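Local coordinates for histone RNA hairpin-binding protein (Drosophila melanogaster, PDB 4TV0) that binds the stem-loop of histone mRNA and takes part in histone pre-mRNA 3' processing, coupling histone mRNA production to the cell cycle, at residues A[14-18]-A[59-63]. The protein carries 2 engineered substitutions. Residue numbers count along the deposited sequence, not the author numbering.
Sequences RRQKQ and FDGMV. Engineered in segment 59-63: Met62 (natural residue Leu). With nucleotides of chain B.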
ATOM      1  N   ARG A  14       3.904  -4.695   5.766  1.00 28.03           N
ATOM      2  CA  ARG A  14       3.992  -5.000   4.346  1.00 27.06           C
ATOM      3  C   ARG A  14       3.364  -3.863   3.545  1.00 36.59           C
ATOM      4  O   ARG A  14       3.804  -3.523   2.446  1.00 36.44           O
ATOM      5  CB  ARG A  14       3.255  -6.303   4.006  1.00 27.81           C
ATOM      6  CG  ARG A  14       2.988  -6.486   2.498  1.00 27.88           C
ATOM      7  CD  ARG A  14       2.221  -7.778   2.126  1.00 27.86           C
ATOM      8  NE  ARG A  14       0.789  -7.688   2.417  1.00 33.03           N
ATOM      9  CZ  ARG A  14       0.183  -8.345   3.403  1.00 31.75           C
ATOM     10  NH1 ARG A  14       0.893  -9.155   4.175  1.00 31.98           N
ATOM     11  NH2 ARG A  14      -1.128  -8.201   3.619  1.00 26.53           N
ATOM     12  N   ARG A  15       2.295  -3.295   4.077  1.00 31.70           N
ATOM     13  CA  ARG A  15       1.637  -2.233   3.353  1.00 32.28           C
ATOM     14  C   ARG A  15       2.569  -1.018   3.333  1.00 32.63           C
ATOM     15  O   ARG A  15       2.672  -0.314   2.328  1.00 34.40           O
ATOM     16  CB  ARG A  15       0.285  -1.900   3.968  1.00 24.77           C
ATOM     17  CG  ARG A  15      -0.787  -2.932   3.680  1.00 23.87           C
ATOM     18  CD  ARG A  15      -2.106  -2.496   4.329  1.00 24.86           C
ATOM     19  NE  ARG A  15      -3.215  -3.408   4.074  1.00 18.91           N
ATOM     20  CZ  ARG A  15      -4.416  -3.265   4.626  1.00 20.54           C
ATOM     21  NH1 ARG A  15      -4.672  -2.245   5.445  1.00 24.40           N
ATOM     22  NH2 ARG A  15      -5.376  -4.126   4.345  1.00 20.41           N
ATOM     23  N   GLN A  16       3.286  -0.812   4.428  1.00 32.13           N
ATOM     24  CA  GLN A  16       4.164   0.334   4.546  1.00 33.71           C
ATOM     25  C   GLN A  16       5.319   0.170   3.562  1.00 41.93           C
ATOM     26  O   GLN A  16       5.894   1.149   3.094  1.00 47.52           O
ATOM     27  CB  GLN A  16       4.660   0.443   5.988  1.00 31.88           C
ATOM     28  CG  GLN A  16       5.517   1.657   6.281  1.00 41.25           C
ATOM     29  CD  GLN A  16       4.956   2.934   5.676  1.00 49.22           C
ATOM     30  OE1 GLN A  16       3.964   3.496   6.163  1.00 44.90           O
ATOM     31  NE2 GLN A  16       5.590   3.402   4.603  1.00 45.37           N
ATOM     32  N   LYS A  17       5.627  -1.080   3.229  1.00 35.64           N
ATOM     33  CA  LYS A  17       6.787  -1.407   2.424  1.00 35.98           C
ATOM     34  C   LYS A  17       6.448  -1.120   0.971  1.00 40.35           C
ATOM     35  O   LYS A  17       7.220  -0.488   0.259  1.00 41.40           O
ATOM     36  CB  LYS A  17       7.189  -2.878   2.636  1.00 37.18           C
ATOM     37  CG  LYS A  17       8.572  -3.293   2.122  1.00 32.58           C
ATOM     38  CD  LYS A  17       8.699  -4.820   2.023  1.00 33.76           C
ATOM     39  CE  LYS A  17       9.840  -5.258   1.096  1.00 45.73           C
ATOM     40  NZ  LYS A  17       9.601  -6.609   0.477  1.00 53.72           N
ATOM     41  N   GLN A  18       5.279  -1.579   0.541  1.00 44.55           N
ATOM     42  CA  GLN A  18       4.767  -1.259  -0.787  1.00 45.20           C
ATOM     43  C   GLN A  18       4.763   0.259  -1.008  1.00 46.59           C
ATOM     44  O   GLN A  18       5.117   0.754  -2.082  1.00 48.99           O
ATOM     45  CB  GLN A  18       3.339  -1.779  -0.938  1.00 40.88           C
ATOM     46  CG  GLN A  18       3.198  -3.276  -1.012  1.00 37.01           C
ATOM     47  CD  GLN A  18       1.761  -3.722  -0.791  1.00 39.37           C
ATOM     48  OE1 GLN A  18       1.147  -3.401   0.232  1.00 48.27           O
ATOM     49  NE2 GLN A  18       1.212  -4.444  -1.756  1.00 37.55           N
ATOM     50  N   PHE A  59      -6.043  -4.258  -1.650  1.00 39.48           N
ATOM     51  CA  PHE A  59      -4.947  -3.334  -1.374  1.00 35.95           C
ATOM     52  C   PHE A  59      -3.858  -3.425  -2.437  1.00 39.55           C
ATOM     53  O   PHE A  59      -3.247  -2.422  -2.821  1.00 38.54           O
ATOM     54  CB  PHE A  59      -4.326  -3.596  -0.011  1.00 25.62           C
ATOM     55  CG  PHE A  59      -3.503  -2.451   0.489  1.00 23.88           C
ATOM     56  CD1 PHE A  59      -4.096  -1.398   1.167  1.00 26.50           C
ATOM     57  CD2 PHE A  59      -2.149  -2.399   0.252  1.00 27.37           C
ATOM     58  CE1 PHE A  59      -3.341  -0.326   1.629  1.00 20.78           C
ATOM     59  CE2 PHE A  59      -1.393  -1.334   0.716  1.00 27.49           C
ATOM     60  CZ  PHE A  59      -2.001  -0.293   1.398  1.00 19.40           C
ATOM     61  N   ASP A  60      -3.609  -4.642  -2.899  1.00 42.06           N
ATOM     62  CA  ASP A  60      -2.644  -4.846  -3.958  1.00 44.68           C
ATOM     63  C   ASP A  60      -3.053  -4.127  -5.251  1.00 48.53           C
ATOM     64  O   ASP A  60      -2.207  -3.564  -5.951  1.00 44.91           O
ATOM     65  CB  ASP A  60      -2.410  -6.337  -4.191  1.00 38.73           C
ATOM     66  CG  ASP A  60      -1.338  -6.893  -3.282  1.00 42.95           C
ATOM     67  OD1 ASP A  60      -0.746  -6.083  -2.531  1.00 41.02           O
ATOM     68  OD2 ASP A  60      -1.068  -8.119  -3.337  1.00 43.30           O
ATOM     69  N   GLY A  61      -4.350  -4.137  -5.544  1.00 56.00           N
ATOM     70  CA  GLY A  61      -4.891  -3.423  -6.685  1.00 56.62           C
ATOM     71  C   GLY A  61      -4.655  -1.918  -6.665  1.00 60.00           C
ATOM     72  O   GLY A  61      -4.270  -1.346  -7.677  1.00 64.68           O
HETATM   73  N   MSE A  62      -4.883  -1.280  -5.522  1.00 82.08           N
HETATM   74  CA  MSE A  62      -4.705   0.167  -5.391  1.00 78.16           C
HETATM   75  C   MSE A  62      -3.248   0.598  -5.525  1.00 79.66           C
HETATM   76  O   MSE A  62      -2.947   1.654  -6.062  1.00 83.77           O
HETATM   77  CB  MSE A  62      -5.270   0.662  -4.053  1.00 46.86           C
HETATM   78  CG  MSE A  62      -6.762   0.447  -3.889  1.00 46.86           C
HETATM   79 SE   MSE A  62      -7.473   1.401  -2.349  1.00 46.86          SE
HETATM   80  CE  MSE A  62      -6.768   0.258  -0.911  1.00 46.86           C
ATOM     81  N   VAL A  63      -2.352  -0.238  -5.023  1.00 46.46           N
ATOM     82  CA  VAL A  63      -0.926   0.046  -5.037  1.00 47.33           C
ATOM     83  C   VAL A  63      -0.386   0.010  -6.473  1.00 47.91           C
ATOM     84  O   VAL A  63       0.422   0.854  -6.868  1.00 44.77           O
ATOM     85  CB  VAL A  63      -0.160  -0.947  -4.109  1.00 39.11           C
ATOM     86  CG1 VAL A  63       1.319  -0.835  -4.307  1.00 35.07           C
ATOM     87  CG2 VAL A  63      -0.492  -0.657  -2.654  1.00 34.79           C
TER
ATOM     88  P     A B   6     -11.727   0.999  -9.844  1.00 73.56           P
ATOM     89  OP1   A B   6     -11.233   0.832 -11.242  1.00 75.25           O
ATOM     90  OP2   A B   6     -13.154   0.771  -9.494  1.00 69.36           O
ATOM     91  O5'   A B   6     -10.910  -0.003  -8.922  1.00 72.07           O
ATOM     92  C5'   A B   6      -9.528   0.212  -8.681  1.00 70.16           C
ATOM     93  C4'   A B   6      -9.040  -0.633  -7.539  1.00 62.01           C
ATOM     94  O4'   A B   6      -9.474  -0.062  -6.275  1.00 65.61           O
ATOM     95  C3'   A B   6      -9.588  -2.045  -7.504  1.00 60.34           C
ATOM     96  O3'   A B   6      -8.920  -2.912  -8.394  1.00 54.56           O
ATOM     97  C2'   A B   6      -9.432  -2.414  -6.035  1.00 58.06           C
ATOM     98  O2'   A B   6      -8.070  -2.679  -5.739  1.00 57.75           O
ATOM     99  C1'   A B   6      -9.798  -1.096  -5.366  1.00 57.52           C
ATOM    100  N9    A B   6     -11.237  -1.008  -5.048  1.00 61.69           N
ATOM    101  C8    A B   6     -12.196  -0.323  -5.752  1.00 66.65           C
ATOM    102  N7    A B   6     -13.400  -0.409  -5.238  1.00 65.12           N
ATOM    103  C5    A B   6     -13.221  -1.195  -4.109  1.00 66.26           C
ATOM    104  C6    A B   6     -14.115  -1.649  -3.120  1.00 67.34           C
ATOM    105  N6    A B   6     -15.425  -1.364  -3.122  1.00 59.16           N
ATOM    106  N1    A B   6     -13.610  -2.427  -2.128  1.00 66.35           N
ATOM    107  C2    A B   6     -12.301  -2.716  -2.122  1.00 58.99           C
ATOM    108  N3    A B   6     -11.372  -2.337  -2.992  1.00 61.92           N
ATOM    109  C4    A B   6     -11.894  -1.575  -3.975  1.00 65.39           C
TER
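This buried helix-helix contact lies near the centre of the modelled part of the RNA-binding domain, where helices 9-22 and 56-67 run nearly parallel, their local axes 11.3 Å apart at 14°. Long side chains bridge that spacing, Phe59 from helix 56-67 and Arg15 and Gln18 from helix 9-22. Arg15 extends across one face of the Phe59 ring: CD sits 3.6 Å from the ring centroid in a CH-pi contact, and the guanidinium lies flat on the ring, planes 10° apart, as an off-centre cation-pi stack. Arg15 NH1 is also hydrogen-bonded to the carbonyls of Lys50 and Gly52, so its charged end ties the stack to the chain leading into helix 56-67. One turn on, Gln18 NE2 donates to Asp60 OD1 (2.7 Å), while Asp60 OD2 forms a salt bridge with Arg56. Gln18 CB packs on Val63 CG1 (4.0 Å). On the far side of helix 56-67, Gly61 CA lies 3.4 Å from O2' of A6 of chain B; phosphates of the bound RNA pack on Arg14 and Lys17, so both helices touch RNA, and Pro48 touches Phe59 and Val63.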